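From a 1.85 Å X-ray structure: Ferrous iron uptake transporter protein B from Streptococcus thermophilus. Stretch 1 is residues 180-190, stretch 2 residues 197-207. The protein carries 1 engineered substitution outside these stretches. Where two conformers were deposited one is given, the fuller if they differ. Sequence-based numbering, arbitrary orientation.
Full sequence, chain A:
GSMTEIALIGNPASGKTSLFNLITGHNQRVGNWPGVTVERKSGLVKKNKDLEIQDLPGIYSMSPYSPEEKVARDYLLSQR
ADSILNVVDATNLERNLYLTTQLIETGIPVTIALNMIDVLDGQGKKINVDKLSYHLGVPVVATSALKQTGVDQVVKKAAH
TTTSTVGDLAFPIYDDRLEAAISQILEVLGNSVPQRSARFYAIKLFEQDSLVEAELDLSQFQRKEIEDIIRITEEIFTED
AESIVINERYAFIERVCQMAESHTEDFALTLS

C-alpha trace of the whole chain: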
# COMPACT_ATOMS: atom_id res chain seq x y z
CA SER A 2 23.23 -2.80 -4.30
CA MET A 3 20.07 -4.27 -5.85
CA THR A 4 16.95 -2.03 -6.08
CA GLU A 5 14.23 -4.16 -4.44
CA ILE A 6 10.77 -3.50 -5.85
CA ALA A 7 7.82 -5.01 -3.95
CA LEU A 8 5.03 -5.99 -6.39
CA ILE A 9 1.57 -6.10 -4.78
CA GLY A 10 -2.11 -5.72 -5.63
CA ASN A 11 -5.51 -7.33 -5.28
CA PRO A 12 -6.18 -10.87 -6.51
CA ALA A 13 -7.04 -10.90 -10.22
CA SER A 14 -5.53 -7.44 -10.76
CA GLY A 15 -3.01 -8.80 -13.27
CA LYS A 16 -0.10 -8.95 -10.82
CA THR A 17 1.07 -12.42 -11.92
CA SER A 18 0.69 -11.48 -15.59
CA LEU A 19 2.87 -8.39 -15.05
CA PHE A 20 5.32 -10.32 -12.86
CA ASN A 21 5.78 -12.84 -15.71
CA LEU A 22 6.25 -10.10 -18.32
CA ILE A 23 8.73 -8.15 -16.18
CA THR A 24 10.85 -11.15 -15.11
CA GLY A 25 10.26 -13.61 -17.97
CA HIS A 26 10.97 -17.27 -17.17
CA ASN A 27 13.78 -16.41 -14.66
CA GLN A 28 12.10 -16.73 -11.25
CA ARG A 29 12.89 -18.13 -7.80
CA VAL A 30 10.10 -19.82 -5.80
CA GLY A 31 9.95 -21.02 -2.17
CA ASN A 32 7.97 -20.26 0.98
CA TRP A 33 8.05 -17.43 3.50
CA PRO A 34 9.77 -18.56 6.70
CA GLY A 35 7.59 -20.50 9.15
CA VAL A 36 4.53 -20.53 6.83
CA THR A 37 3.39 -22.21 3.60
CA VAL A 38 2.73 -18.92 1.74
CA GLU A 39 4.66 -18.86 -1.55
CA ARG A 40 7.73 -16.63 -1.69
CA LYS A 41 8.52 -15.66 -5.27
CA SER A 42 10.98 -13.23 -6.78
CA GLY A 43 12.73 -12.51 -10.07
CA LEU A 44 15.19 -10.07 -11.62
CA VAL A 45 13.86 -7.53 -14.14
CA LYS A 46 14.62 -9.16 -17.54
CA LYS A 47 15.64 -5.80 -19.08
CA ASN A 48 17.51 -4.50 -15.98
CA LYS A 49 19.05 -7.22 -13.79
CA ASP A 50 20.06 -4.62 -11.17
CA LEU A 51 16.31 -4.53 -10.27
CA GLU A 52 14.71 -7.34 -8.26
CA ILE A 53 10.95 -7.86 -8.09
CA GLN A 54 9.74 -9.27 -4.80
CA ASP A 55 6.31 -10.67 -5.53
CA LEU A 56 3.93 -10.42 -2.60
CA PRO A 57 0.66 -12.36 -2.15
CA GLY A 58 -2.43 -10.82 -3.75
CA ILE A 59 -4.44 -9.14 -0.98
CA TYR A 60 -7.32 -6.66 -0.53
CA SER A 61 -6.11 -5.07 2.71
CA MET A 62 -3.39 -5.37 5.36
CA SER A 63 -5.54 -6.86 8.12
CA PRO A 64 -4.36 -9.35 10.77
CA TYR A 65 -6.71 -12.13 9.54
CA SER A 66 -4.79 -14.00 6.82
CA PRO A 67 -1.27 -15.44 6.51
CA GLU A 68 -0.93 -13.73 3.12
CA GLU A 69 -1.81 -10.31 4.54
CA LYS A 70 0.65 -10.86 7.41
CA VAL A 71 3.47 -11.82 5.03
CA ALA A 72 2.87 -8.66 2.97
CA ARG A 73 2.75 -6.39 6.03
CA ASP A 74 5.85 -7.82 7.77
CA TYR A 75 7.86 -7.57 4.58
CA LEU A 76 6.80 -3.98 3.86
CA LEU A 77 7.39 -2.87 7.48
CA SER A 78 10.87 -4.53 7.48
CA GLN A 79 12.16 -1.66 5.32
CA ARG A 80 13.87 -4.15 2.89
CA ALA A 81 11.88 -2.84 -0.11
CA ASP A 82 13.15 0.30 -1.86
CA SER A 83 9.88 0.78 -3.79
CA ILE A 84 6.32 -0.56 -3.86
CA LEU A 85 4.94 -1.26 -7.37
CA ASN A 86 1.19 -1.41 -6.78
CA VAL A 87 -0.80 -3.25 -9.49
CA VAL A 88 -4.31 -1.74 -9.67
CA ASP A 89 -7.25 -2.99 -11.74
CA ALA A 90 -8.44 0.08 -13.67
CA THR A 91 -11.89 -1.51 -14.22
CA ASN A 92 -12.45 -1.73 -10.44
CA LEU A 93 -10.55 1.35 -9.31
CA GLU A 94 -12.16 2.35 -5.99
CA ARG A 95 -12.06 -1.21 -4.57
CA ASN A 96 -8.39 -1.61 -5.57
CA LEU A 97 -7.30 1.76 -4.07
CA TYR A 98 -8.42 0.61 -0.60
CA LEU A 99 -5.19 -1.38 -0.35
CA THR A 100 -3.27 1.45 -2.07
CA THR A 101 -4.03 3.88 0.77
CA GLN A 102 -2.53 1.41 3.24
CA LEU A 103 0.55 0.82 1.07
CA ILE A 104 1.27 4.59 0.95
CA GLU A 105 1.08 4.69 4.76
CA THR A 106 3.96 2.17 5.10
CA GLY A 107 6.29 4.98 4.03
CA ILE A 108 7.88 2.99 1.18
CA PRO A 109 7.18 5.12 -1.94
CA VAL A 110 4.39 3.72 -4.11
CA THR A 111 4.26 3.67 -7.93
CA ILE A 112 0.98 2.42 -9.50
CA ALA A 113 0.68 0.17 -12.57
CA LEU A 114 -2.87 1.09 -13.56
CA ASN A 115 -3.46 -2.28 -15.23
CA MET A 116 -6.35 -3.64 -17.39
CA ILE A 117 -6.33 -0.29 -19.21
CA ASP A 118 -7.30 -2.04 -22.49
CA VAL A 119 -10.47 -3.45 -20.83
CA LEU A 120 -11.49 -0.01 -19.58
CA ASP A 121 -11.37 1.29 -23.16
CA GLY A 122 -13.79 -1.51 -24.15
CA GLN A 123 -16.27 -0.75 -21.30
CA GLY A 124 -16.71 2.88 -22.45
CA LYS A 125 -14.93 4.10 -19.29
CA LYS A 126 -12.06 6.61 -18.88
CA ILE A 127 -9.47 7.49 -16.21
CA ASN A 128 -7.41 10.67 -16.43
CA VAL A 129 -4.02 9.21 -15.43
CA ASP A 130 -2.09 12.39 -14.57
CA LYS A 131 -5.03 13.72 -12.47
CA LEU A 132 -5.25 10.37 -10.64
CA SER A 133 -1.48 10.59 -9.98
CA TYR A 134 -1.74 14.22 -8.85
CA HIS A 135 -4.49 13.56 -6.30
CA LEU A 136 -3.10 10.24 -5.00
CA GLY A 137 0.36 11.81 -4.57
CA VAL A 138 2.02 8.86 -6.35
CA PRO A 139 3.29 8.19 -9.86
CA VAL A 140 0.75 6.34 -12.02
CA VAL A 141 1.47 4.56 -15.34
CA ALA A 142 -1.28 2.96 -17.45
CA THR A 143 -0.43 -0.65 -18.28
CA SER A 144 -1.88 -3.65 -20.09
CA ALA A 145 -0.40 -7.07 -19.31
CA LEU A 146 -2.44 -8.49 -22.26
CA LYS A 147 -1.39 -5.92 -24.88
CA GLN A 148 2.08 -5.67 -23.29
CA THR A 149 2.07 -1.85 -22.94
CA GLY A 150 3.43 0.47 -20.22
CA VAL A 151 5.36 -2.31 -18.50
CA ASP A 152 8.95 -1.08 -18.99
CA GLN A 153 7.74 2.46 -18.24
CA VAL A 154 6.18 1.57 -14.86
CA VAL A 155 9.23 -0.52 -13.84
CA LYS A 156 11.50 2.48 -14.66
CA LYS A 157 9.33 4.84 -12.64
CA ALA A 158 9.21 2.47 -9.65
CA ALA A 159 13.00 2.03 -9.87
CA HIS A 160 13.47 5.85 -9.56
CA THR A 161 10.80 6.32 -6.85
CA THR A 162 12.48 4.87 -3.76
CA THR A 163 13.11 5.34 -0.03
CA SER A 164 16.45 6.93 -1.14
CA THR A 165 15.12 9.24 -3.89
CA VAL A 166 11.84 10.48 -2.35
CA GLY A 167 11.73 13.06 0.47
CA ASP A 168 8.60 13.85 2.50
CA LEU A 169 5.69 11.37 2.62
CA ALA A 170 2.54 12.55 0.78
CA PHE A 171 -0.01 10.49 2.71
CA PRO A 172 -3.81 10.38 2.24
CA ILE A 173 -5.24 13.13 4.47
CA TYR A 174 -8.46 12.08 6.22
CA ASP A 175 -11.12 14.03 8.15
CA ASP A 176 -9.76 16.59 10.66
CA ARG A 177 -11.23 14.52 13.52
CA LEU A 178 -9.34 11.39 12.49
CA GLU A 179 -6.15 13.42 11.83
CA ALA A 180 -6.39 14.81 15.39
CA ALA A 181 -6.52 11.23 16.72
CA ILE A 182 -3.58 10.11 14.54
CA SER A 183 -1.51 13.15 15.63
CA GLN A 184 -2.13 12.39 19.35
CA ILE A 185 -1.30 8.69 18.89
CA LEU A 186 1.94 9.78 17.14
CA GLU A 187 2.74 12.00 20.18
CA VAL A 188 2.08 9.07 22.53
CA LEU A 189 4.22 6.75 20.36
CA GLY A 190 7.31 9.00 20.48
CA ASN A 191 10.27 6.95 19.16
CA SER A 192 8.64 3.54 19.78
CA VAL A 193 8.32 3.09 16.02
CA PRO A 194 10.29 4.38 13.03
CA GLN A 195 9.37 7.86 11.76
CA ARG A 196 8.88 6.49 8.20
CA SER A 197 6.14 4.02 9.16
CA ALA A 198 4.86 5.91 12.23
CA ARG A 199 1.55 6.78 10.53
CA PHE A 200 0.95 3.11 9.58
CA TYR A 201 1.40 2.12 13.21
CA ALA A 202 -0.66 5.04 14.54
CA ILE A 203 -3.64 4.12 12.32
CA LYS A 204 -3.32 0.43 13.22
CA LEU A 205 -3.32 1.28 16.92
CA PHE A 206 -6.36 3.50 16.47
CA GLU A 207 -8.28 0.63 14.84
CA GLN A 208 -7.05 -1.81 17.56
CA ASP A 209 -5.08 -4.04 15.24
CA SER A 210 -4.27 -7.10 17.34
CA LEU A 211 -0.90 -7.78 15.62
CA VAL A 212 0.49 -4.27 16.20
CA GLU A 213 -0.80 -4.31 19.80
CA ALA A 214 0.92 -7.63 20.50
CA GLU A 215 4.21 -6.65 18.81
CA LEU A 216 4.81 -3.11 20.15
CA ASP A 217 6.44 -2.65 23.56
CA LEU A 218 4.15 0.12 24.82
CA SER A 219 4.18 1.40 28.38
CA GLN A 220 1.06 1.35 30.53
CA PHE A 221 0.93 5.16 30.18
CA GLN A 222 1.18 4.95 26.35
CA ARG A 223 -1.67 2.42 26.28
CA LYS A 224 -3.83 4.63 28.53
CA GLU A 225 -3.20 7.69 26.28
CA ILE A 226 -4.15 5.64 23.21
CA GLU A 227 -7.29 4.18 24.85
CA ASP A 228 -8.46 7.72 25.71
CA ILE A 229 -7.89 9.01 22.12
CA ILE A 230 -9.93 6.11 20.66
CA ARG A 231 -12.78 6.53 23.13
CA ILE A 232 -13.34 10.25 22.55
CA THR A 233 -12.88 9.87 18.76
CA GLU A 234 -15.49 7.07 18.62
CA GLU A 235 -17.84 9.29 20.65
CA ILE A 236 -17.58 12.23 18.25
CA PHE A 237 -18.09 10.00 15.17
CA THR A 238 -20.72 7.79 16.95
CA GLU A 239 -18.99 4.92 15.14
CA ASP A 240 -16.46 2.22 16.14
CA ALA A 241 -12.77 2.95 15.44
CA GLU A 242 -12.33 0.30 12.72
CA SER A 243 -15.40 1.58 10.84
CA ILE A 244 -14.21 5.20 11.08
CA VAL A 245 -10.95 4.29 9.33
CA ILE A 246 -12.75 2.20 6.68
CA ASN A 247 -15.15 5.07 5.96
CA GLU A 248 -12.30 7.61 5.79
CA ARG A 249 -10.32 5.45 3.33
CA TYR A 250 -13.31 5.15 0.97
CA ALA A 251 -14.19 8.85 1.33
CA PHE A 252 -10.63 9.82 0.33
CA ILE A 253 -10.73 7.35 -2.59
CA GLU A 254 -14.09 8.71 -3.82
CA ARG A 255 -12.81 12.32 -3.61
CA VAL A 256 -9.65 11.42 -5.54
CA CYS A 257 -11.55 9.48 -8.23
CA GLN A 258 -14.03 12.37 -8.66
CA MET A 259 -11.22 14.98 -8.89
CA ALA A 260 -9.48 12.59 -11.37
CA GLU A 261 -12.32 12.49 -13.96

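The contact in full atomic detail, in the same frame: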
# COMPACT_ATOMS: atom_id res chain seq x y z
N ALA A 180 -6.65 14.43 14.00
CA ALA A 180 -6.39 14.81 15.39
C ALA A 180 -6.03 13.57 16.22
O ALA A 180 -5.05 13.57 16.98
CB ALA A 180 -7.62 15.53 16.01
N ALA A 181 -6.80 12.50 16.04
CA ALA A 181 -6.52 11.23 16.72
C ALA A 181 -5.16 10.64 16.32
O ALA A 181 -4.40 10.19 17.17
CB ALA A 181 -7.64 10.21 16.44
N ILE A 182 -4.87 10.64 15.03
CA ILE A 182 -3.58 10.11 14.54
C ILE A 182 -2.40 10.93 15.11
O ILE A 182 -1.40 10.35 15.59
CB ILE A 182 -3.54 10.08 13.01
CG1 ILE A 182 -4.57 9.09 12.46
CG2 ILE A 182 -2.12 9.74 12.50
CD1 ILE A 182 -4.83 9.26 10.97
N SER A 183 -2.52 12.25 15.05
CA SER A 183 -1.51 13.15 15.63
C SER A 183 -1.23 12.88 17.12
O SER A 183 -0.07 12.89 17.54
CB SER A 183 -1.92 14.61 15.46
OG SER A 183 -1.68 15.02 14.12
N GLN A 184 -2.28 12.67 17.90
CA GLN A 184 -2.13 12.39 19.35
C GLN A 184 -1.54 11.01 19.61
O GLN A 184 -0.75 10.83 20.54
CB GLN A 184 -3.45 12.61 20.08
CG GLN A 184 -3.79 14.09 20.12
CD GLN A 184 -5.21 14.36 20.52
OE1 GLN A 184 -5.78 13.61 21.29
NE2 GLN A 184 -5.79 15.44 20.01
N ILE A 185 -1.90 10.02 18.78
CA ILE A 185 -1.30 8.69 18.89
C ILE A 185 0.20 8.77 18.53
O ILE A 185 1.03 8.16 19.21
CB ILE A 185 -2.05 7.63 18.06
CG1 ILE A 185 -3.42 7.37 18.68
CG2 ILE A 185 -1.26 6.33 18.00
CD1 ILE A 185 -4.36 6.58 17.79
N LEU A 186 0.53 9.53 17.49
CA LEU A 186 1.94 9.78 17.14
C LEU A 186 2.71 10.41 18.31
O LEU A 186 3.83 9.99 18.58
CB LEU A 186 2.07 10.65 15.89
CG LEU A 186 1.73 9.96 14.56
CD1 LEU A 186 1.61 11.01 13.44
CD2 LEU A 186 2.78 8.87 14.22
N GLU A 187 2.11 11.39 18.99
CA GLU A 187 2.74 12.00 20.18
C GLU A 187 2.96 10.95 21.27
O GLU A 187 4.04 10.90 21.85
CB GLU A 187 1.86 13.11 20.79
CG GLU A 187 1.67 14.35 19.95
CD GLU A 187 0.43 15.17 20.36
OE1 GLU A 187 -0.07 15.04 21.51
OE2 GLU A 187 -0.06 15.97 19.52
N VAL A 188 1.96 10.12 21.53
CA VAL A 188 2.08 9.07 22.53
C VAL A 188 3.15 8.04 22.14
O VAL A 188 3.88 7.55 23.00
CB VAL A 188 0.75 8.35 22.77
N LEU A 189 3.24 7.72 20.85
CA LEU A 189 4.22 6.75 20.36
C LEU A 189 5.67 7.20 20.55
O LEU A 189 6.55 6.37 20.85
CB LEU A 189 3.97 6.43 18.89
CG LEU A 189 2.86 5.39 18.67
CD1 LEU A 189 2.46 5.37 17.20
CD2 LEU A 189 3.32 4.01 19.10
N GLY A 190 5.94 8.49 20.37
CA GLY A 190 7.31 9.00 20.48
C GLY A 190 8.20 8.25 19.50
O GLY A 190 7.86 8.15 18.32
N SER A 197 7.33 4.85 9.09
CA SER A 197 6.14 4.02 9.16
C SER A 197 5.25 4.41 10.33
O SER A 197 4.26 3.71 10.61
CB SER A 197 6.55 2.54 9.25
OG SER A 197 7.49 2.31 10.29
N ALA A 198 5.56 5.52 11.00
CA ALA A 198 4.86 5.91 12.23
C ALA A 198 3.36 6.03 11.99
O ALA A 198 2.57 5.58 12.83
CB ALA A 198 5.40 7.21 12.81
N ARG A 199 2.97 6.60 10.86
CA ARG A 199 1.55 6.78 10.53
C ARG A 199 0.83 5.44 10.35
O ARG A 199 -0.32 5.30 10.79
CB ARG A 199 1.40 7.66 9.29
CG ARG A 199 -0.01 8.08 9.03
CD ARG A 199 -0.05 9.14 7.93
NE ARG A 199 -1.43 9.38 7.55
CZ ARG A 199 -2.27 10.23 8.14
NH1 ARG A 199 -1.91 10.98 9.18
NH2 ARG A 199 -3.52 10.32 7.69
N PHE A 200 1.49 4.46 9.72
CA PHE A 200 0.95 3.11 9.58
C PHE A 200 0.62 2.54 10.95
O PHE A 200 -0.46 1.99 11.17
CB PHE A 200 1.93 2.17 8.87
CG PHE A 200 1.43 0.77 8.77
CD1 PHE A 200 0.71 0.36 7.66
CD2 PHE A 200 1.68 -0.15 9.77
CE1 PHE A 200 0.23 -0.93 7.56
CE2 PHE A 200 1.20 -1.45 9.67
CZ PHE A 200 0.48 -1.83 8.57
N TYR A 201 1.58 2.64 11.86
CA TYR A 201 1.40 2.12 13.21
C TYR A 201 0.34 2.90 13.98
O TYR A 201 -0.45 2.30 14.70
CB TYR A 201 2.72 2.13 13.98
CG TYR A 201 3.67 1.06 13.53
CD1 TYR A 201 3.42 -0.28 13.83
CD2 TYR A 201 4.82 1.37 12.84
CE1 TYR A 201 4.29 -1.27 13.43
CE2 TYR A 201 5.70 0.38 12.43
CZ TYR A 201 5.43 -0.93 12.74
OH TYR A 201 6.29 -1.92 12.33
N ALA A 202 0.32 4.22 13.83
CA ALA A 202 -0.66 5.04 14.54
C ALA A 202 -2.09 4.66 14.12
O ALA A 202 -2.98 4.54 14.97
CB ALA A 202 -0.39 6.52 14.33
N ILE A 203 -2.32 4.48 12.83
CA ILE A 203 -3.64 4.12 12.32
C ILE A 203 -4.02 2.72 12.78
O ILE A 203 -5.17 2.49 13.18
CB ILE A 203 -3.72 4.23 10.78
CG1 ILE A 203 -3.61 5.69 10.36
CG2 ILE A 203 -5.08 3.66 10.27
CD1 ILE A 203 -3.35 5.90 8.91
N LYS A 204 -3.08 1.78 12.72
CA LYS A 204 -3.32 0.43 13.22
C LYS A 204 -3.68 0.39 14.70
O LYS A 204 -4.56 -0.36 15.11
CB LYS A 204 -2.10 -0.46 12.96
CG LYS A 204 -1.95 -0.84 11.51
CD LYS A 204 -2.80 -2.03 11.16
CE LYS A 204 -2.99 -2.21 9.67
NZ LYS A 204 -3.87 -1.16 9.11
N LEU A 205 -3.00 1.20 15.50
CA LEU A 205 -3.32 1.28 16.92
C LEU A 205 -4.71 1.85 17.14
O LEU A 205 -5.45 1.37 18.02
CB LEU A 205 -2.29 2.13 17.66
CG LEU A 205 -0.96 1.38 17.85
CD1 LEU A 205 0.14 2.36 18.21
CD2 LEU A 205 -1.12 0.28 18.89
N PHE A 206 -5.05 2.87 16.35
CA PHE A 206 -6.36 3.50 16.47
C PHE A 206 -7.47 2.47 16.22
O PHE A 206 -8.46 2.42 16.97
CB PHE A 206 -6.51 4.67 15.50
CG PHE A 206 -7.87 5.32 15.57
CD1 PHE A 206 -8.15 6.28 16.54
CD2 PHE A 206 -8.87 4.98 14.67
CE1 PHE A 206 -9.41 6.88 16.61
CE2 PHE A 206 -10.14 5.58 14.73
CZ PHE A 206 -10.42 6.53 15.70
N GLU A 207 -7.29 1.65 15.19
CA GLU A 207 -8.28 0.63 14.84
C GLU A 207 -8.15 -0.69 15.64
O GLU A 207 -8.81 -1.69 15.32
CB GLU A 207 -8.26 0.39 13.33
CG GLU A 207 -7.08 -0.40 12.85
CD GLU A 207 -6.82 -0.31 11.35
OE1 GLU A 207 -5.86 -0.98 10.93
OE2 GLU A 207 -7.56 0.38 10.61

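What kind of contact joins these two helices? It is a packing of apolar surfaces, with no hydrogen bond or salt bridge passing between the stretches. The helices, 180-189 and 198-206, cross steeply, with 109° between their N-to-C directions, and their axes approach to 9.0 Å. Backbone hydrogen bonds run along each helix and none crosses between them; the contact rests on the fit of side chains. The two stretches bury 525 Å² of surface, both sides summed. At so steep a crossing the helices meet around one point rather than along their lengths, and the nearest CA atoms, those of Ile 185 and Ala 202, are 5.7 Å apart.

Which bump fills the central hollow? The methyl of Ala 202 is the knob, and its hole is framed by Ile 182, Ile 185, Leu 186 and Leu 189. Its CB lies 3.8 Å from Ile 185 CG2, 3.9 Å from Leu 186 CD2, 4.1 Å from Ile 182 CG2 and 4.2 Å from Leu 189 CD1. A small side chain suits this place because the hollow is walled on several sides at van der Waals distance, and it lets the opposing branches reach the backbone itself: Ile 185 CG2 stands 3.7 Å from Ala 202 CA. A turn earlier, Ala 198 offers another small surface, and Leu 186 CD2 settles against its CB at 3.4 Å, a snug contact. The CA-to-CB bond of Leu 186 points sideways, but its end comes nearer to the second helix, bringing CD2 to both alanines.

How do the larger side chains close the contact beyond the alanine? Toward the end of the second helix, Leu 205 and Phe 206 both point toward the first. Leu 205 CD1 meets Leu 189 CD2 at 3.7 Å and Ile 185 CG2 at 4.2 Å, so this methyl lies against two side chains one helical turn apart. Phe 206, with chi1 at 179° (t), receives Ile 185 CD1 at the edge of its ring, near the ring plane; that same CD1 is 3.7 Å from Phe 206 CB. Farther out along the ring, Phe 206 CE1 lies 3.8 Å from Ala 181 CB, where a short side chain fills the space beside a broad one. The two branches of Ile 185 thus diverge, CG2 toward Ala 202 and CD1 toward Phe 206.

Why can an arginine lie in such an apolar place? Arg 199 holds its first three chi angles near 180° (t), an extended chain that carries the guanidinium alongside Ile 182. Ile 182 CD1 lies over one face of that flat group, and Ile 182 CG2 is 3.6 Å from Arg 199 NH1. The faces of a guanidinium tolerate methyl groups, while NH1 and NH2 find hydrogen-bond partners elsewhere in the structure. Ile 182 also reaches Ile 203, CD1 to CG1 at 3.8 Å, although the CA-to-CB bond of Ile 203 points away from the first helix.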